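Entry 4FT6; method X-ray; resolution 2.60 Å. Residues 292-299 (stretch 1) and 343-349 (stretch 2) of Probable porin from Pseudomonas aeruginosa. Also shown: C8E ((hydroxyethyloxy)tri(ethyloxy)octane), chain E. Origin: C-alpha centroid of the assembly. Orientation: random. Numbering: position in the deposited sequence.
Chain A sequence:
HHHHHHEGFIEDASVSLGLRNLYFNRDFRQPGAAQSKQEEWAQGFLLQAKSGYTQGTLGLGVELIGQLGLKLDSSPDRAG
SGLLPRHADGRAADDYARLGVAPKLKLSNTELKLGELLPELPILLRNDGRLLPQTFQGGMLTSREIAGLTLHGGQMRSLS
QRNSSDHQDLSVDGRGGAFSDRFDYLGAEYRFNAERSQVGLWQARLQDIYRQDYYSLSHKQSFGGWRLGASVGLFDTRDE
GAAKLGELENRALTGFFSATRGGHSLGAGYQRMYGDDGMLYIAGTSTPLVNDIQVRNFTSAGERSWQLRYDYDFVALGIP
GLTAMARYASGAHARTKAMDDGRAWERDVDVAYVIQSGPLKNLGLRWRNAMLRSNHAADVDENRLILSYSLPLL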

# COMPACT_ATOMS: atom_id res chain seq x y z
N ASP A 292 -3.08 9.33 1.86
CA ASP A 292 -2.75 8.10 2.57
C ASP A 292 -1.25 8.15 2.79
O ASP A 292 -0.47 7.69 1.97
CB ASP A 292 -3.14 6.85 1.77
CG ASP A 292 -3.01 5.58 2.59
OD1 ASP A 292 -2.21 5.56 3.57
OD2 ASP A 292 -3.72 4.60 2.26
N ILE A 293 -0.85 8.75 3.91
CA ILE A 293 0.56 9.04 4.11
C ILE A 293 1.12 8.27 5.31
O ILE A 293 0.55 7.26 5.70
CB ILE A 293 0.82 10.57 4.16
CG1 ILE A 293 0.09 11.19 5.34
CG2 ILE A 293 0.38 11.23 2.86
CD1 ILE A 293 0.19 12.66 5.38
N GLN A 294 2.21 8.76 5.89
CA GLN A 294 3.03 7.92 6.76
C GLN A 294 2.31 7.28 7.95
O GLN A 294 2.43 6.08 8.16
CB GLN A 294 4.30 8.67 7.21
CG GLN A 294 5.37 7.76 7.80
CD GLN A 294 6.65 8.50 8.13
OE1 GLN A 294 6.98 9.50 7.49
NE2 GLN A 294 7.39 8.00 9.12
N VAL A 295 1.56 8.07 8.73
CA VAL A 295 0.94 7.54 9.94
C VAL A 295 -0.59 7.56 9.91
O VAL A 295 -1.25 6.76 10.58
CB VAL A 295 1.45 8.26 11.23
CG1 VAL A 295 2.63 9.19 10.91
CG2 VAL A 295 0.32 9.02 11.91
N ARG A 296 -1.15 8.47 9.12
CA ARG A 296 -2.59 8.66 9.04
C ARG A 296 -3.01 8.83 7.57
O ARG A 296 -2.20 9.26 6.72
CB ARG A 296 -2.98 9.88 9.87
CG ARG A 296 -4.47 10.08 10.03
CD ARG A 296 -4.77 11.28 10.88
NE ARG A 296 -6.05 11.87 10.50
CZ ARG A 296 -7.22 11.35 10.82
NH1 ARG A 296 -7.28 10.23 11.53
NH2 ARG A 296 -8.34 11.94 10.44
N ASN A 297 -4.26 8.48 7.25
CA ASN A 297 -4.72 8.55 5.86
C ASN A 297 -5.93 9.49 5.64
O ASN A 297 -6.46 9.60 4.53
CB ASN A 297 -4.98 7.13 5.30
CG ASN A 297 -6.14 6.44 5.97
OD1 ASN A 297 -6.79 7.01 6.84
ND2 ASN A 297 -6.42 5.22 5.55
N PHE A 298 -6.32 10.17 6.71
CA PHE A 298 -7.34 11.22 6.65
C PHE A 298 -8.64 10.73 6.05
O PHE A 298 -9.18 11.33 5.14
CB PHE A 298 -6.79 12.43 5.87
CG PHE A 298 -5.61 13.09 6.54
CD1 PHE A 298 -4.31 12.64 6.30
CD2 PHE A 298 -5.79 14.14 7.43
CE1 PHE A 298 -3.22 13.25 6.94
CE2 PHE A 298 -4.70 14.74 8.07
CZ PHE A 298 -3.41 14.30 7.82
N THR A 299 -9.16 9.63 6.60
CA THR A 299 -10.34 8.98 6.04
C THR A 299 -11.51 8.87 7.01
O THR A 299 -12.43 8.07 6.79
CB THR A 299 -10.02 7.57 5.54
OG1 THR A 299 -9.58 6.78 6.64
CG2 THR A 299 -8.96 7.60 4.45
N ARG A 343 -9.92 18.14 13.74
CA ARG A 343 -8.80 18.65 12.96
C ARG A 343 -7.54 17.81 13.16
O ARG A 343 -7.33 17.21 14.23
CB ARG A 343 -8.53 20.11 13.31
CG ARG A 343 -9.61 21.09 12.87
N ALA A 344 -6.69 17.76 12.14
CA ALA A 344 -5.41 17.08 12.23
C ALA A 344 -4.47 17.61 11.16
O ALA A 344 -4.91 18.10 10.12
CB ALA A 344 -5.58 15.58 12.08
N TRP A 345 -3.17 17.54 11.44
CA TRP A 345 -2.20 17.83 10.40
C TRP A 345 -0.99 16.92 10.56
O TRP A 345 -0.59 16.61 11.69
CB TRP A 345 -1.78 19.32 10.39
CG TRP A 345 -1.02 19.81 11.62
CD1 TRP A 345 -1.52 20.57 12.64
CD2 TRP A 345 0.37 19.59 11.93
NE1 TRP A 345 -0.54 20.83 13.57
CE2 TRP A 345 0.63 20.24 13.16
CE3 TRP A 345 1.41 18.90 11.30
CZ2 TRP A 345 1.90 20.23 13.77
CZ3 TRP A 345 2.66 18.87 11.91
CH2 TRP A 345 2.90 19.54 13.13
N GLU A 346 -0.44 16.47 9.44
CA GLU A 346 0.73 15.60 9.46
C GLU A 346 1.78 16.19 8.54
O GLU A 346 1.47 16.72 7.47
CB GLU A 346 0.37 14.17 9.04
CG GLU A 346 1.57 13.22 8.95
CD GLU A 346 1.18 11.77 8.63
OE1 GLU A 346 0.03 11.36 8.93
OE2 GLU A 346 2.03 11.02 8.09
N ARG A 347 3.03 16.10 8.98
CA ARG A 347 4.18 16.63 8.24
C ARG A 347 5.16 15.47 8.11
O ARG A 347 5.69 15.00 9.12
CB ARG A 347 4.82 17.78 9.02
CG ARG A 347 6.07 18.35 8.38
CD ARG A 347 7.28 18.26 9.30
NE ARG A 347 7.69 16.87 9.47
CZ ARG A 347 8.76 16.48 10.16
NH1 ARG A 347 9.55 17.35 10.75
NH2 ARG A 347 9.02 15.18 10.24
N ASP A 348 5.38 15.01 6.88
CA ASP A 348 6.27 13.88 6.62
C ASP A 348 7.55 14.38 6.00
O ASP A 348 7.54 15.38 5.29
CB ASP A 348 5.63 12.89 5.65
CG ASP A 348 4.44 12.15 6.23
OD1 ASP A 348 4.20 12.27 7.45
OD2 ASP A 348 3.75 11.45 5.46
N VAL A 349 8.66 13.69 6.24
CA VAL A 349 9.93 13.99 5.58
C VAL A 349 10.63 12.70 5.19
O VAL A 349 10.83 11.81 6.02
CB VAL A 349 10.87 14.83 6.46
CG1 VAL A 349 12.28 14.84 5.87
CG2 VAL A 349 10.34 16.24 6.58
C1 C8E E . 12.06 18.47 15.29
C2 C8E E . 12.33 18.48 13.79
C3 C8E E . 12.27 17.07 13.20
C4 C8E E . 13.66 16.57 12.81
C5 C8E E . 13.79 16.34 11.30
C6 C8E E . 13.04 17.38 10.48
C7 C8E E . 13.41 17.36 8.99
C8 C8E E . 14.91 17.37 8.72
O9 C8E E . 15.16 17.02 7.37
C10 C8E E . 15.62 18.09 6.56
C11 C8E E . 15.93 17.61 5.14
O12 C8E E . 14.73 17.37 4.43
C13 C8E E . 14.55 18.22 3.31

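Residues 343-349 form one segment of a longer strand, while residues 292-299 form an irregular loop that runs alongside it. The two stretches run in opposite senses: the alpha carbons of Gln294 and Asp348 lie 6.8 Å apart, those of Arg296 and Glu346 7.7 Å, and those of Phe298 and Ala344 8.3 Å. At this spacing side chains must bridge the gap, and strand alternation decides which ones can. Ala344, Glu346 and Asp348 direct their CA-to-CB bonds toward the loop; Arg343, Trp345, Arg347 and Val349 direct theirs away.

Glu346 is the centre of the contact and has the largest area covered. Its chi1 and chi2 are both t (176°), so the chain is fully extended and carries the carboxylate to the loop backbone. There Val295 N donates to Glu346 OE2 (3.1 Å, 155°), and Arg296 N makes a weak bond to Glu346 OE1 (3.1 Å, bent to 127°). One carboxylate thus receives two successive amides, one on each oxygen. Asp348, one methylene shorter, stands where the backbones come closer. With chi1 at -69° (m), Asp348 OD2 accepts from Gln294 N (3.1 Å, 159°). The two acids also meet: Glu346 OE2 lies 2.6 Å from Asp348 OD1, so close that one group probably holds a proton, which would relieve the repulsion expected between two buried carboxylates.

Within the loop, Ile293 N donates to Arg296 O (3.2 Å), drawing the two ends of this short turn together. Ile293 has chi1 p and chi2 t, and its aliphatic carbons lie against the acids, with Ile293 CB 3.3 Å from Asp348 OD2 and Ile293 CG1 3.4 Å from Glu346 OE2. The Gln294 side chain is extended (chi1 and chi2 t), and its NE2 is satisfied elsewhere in the structure.

At the other end the contact becomes less polar. Phe298 has a positive phi (57°); its CA-to-CB bond points sideways, but with chi1 m and chi2 87° the ring comes nearer the strand. The edge of the Phe298 ring meets Glu346 CB, 4.0 Å from Phe298 CZ, and Ala344 O, 3.9 Å from Phe298 CE2, so it packs beside the glutamate's aliphatic stem; Phe298 CE2 also lies 4.2 Å from Ala344 CB as an apolar contact. The small Ala344 side chain fits here, and Ala344 CB also lies 4.1 Å from Arg296 NE.

Arg347, whose CA-to-CB bond points away from the loop, has Arg347 NH1 3.5 Å from C6 of the detergent C8E.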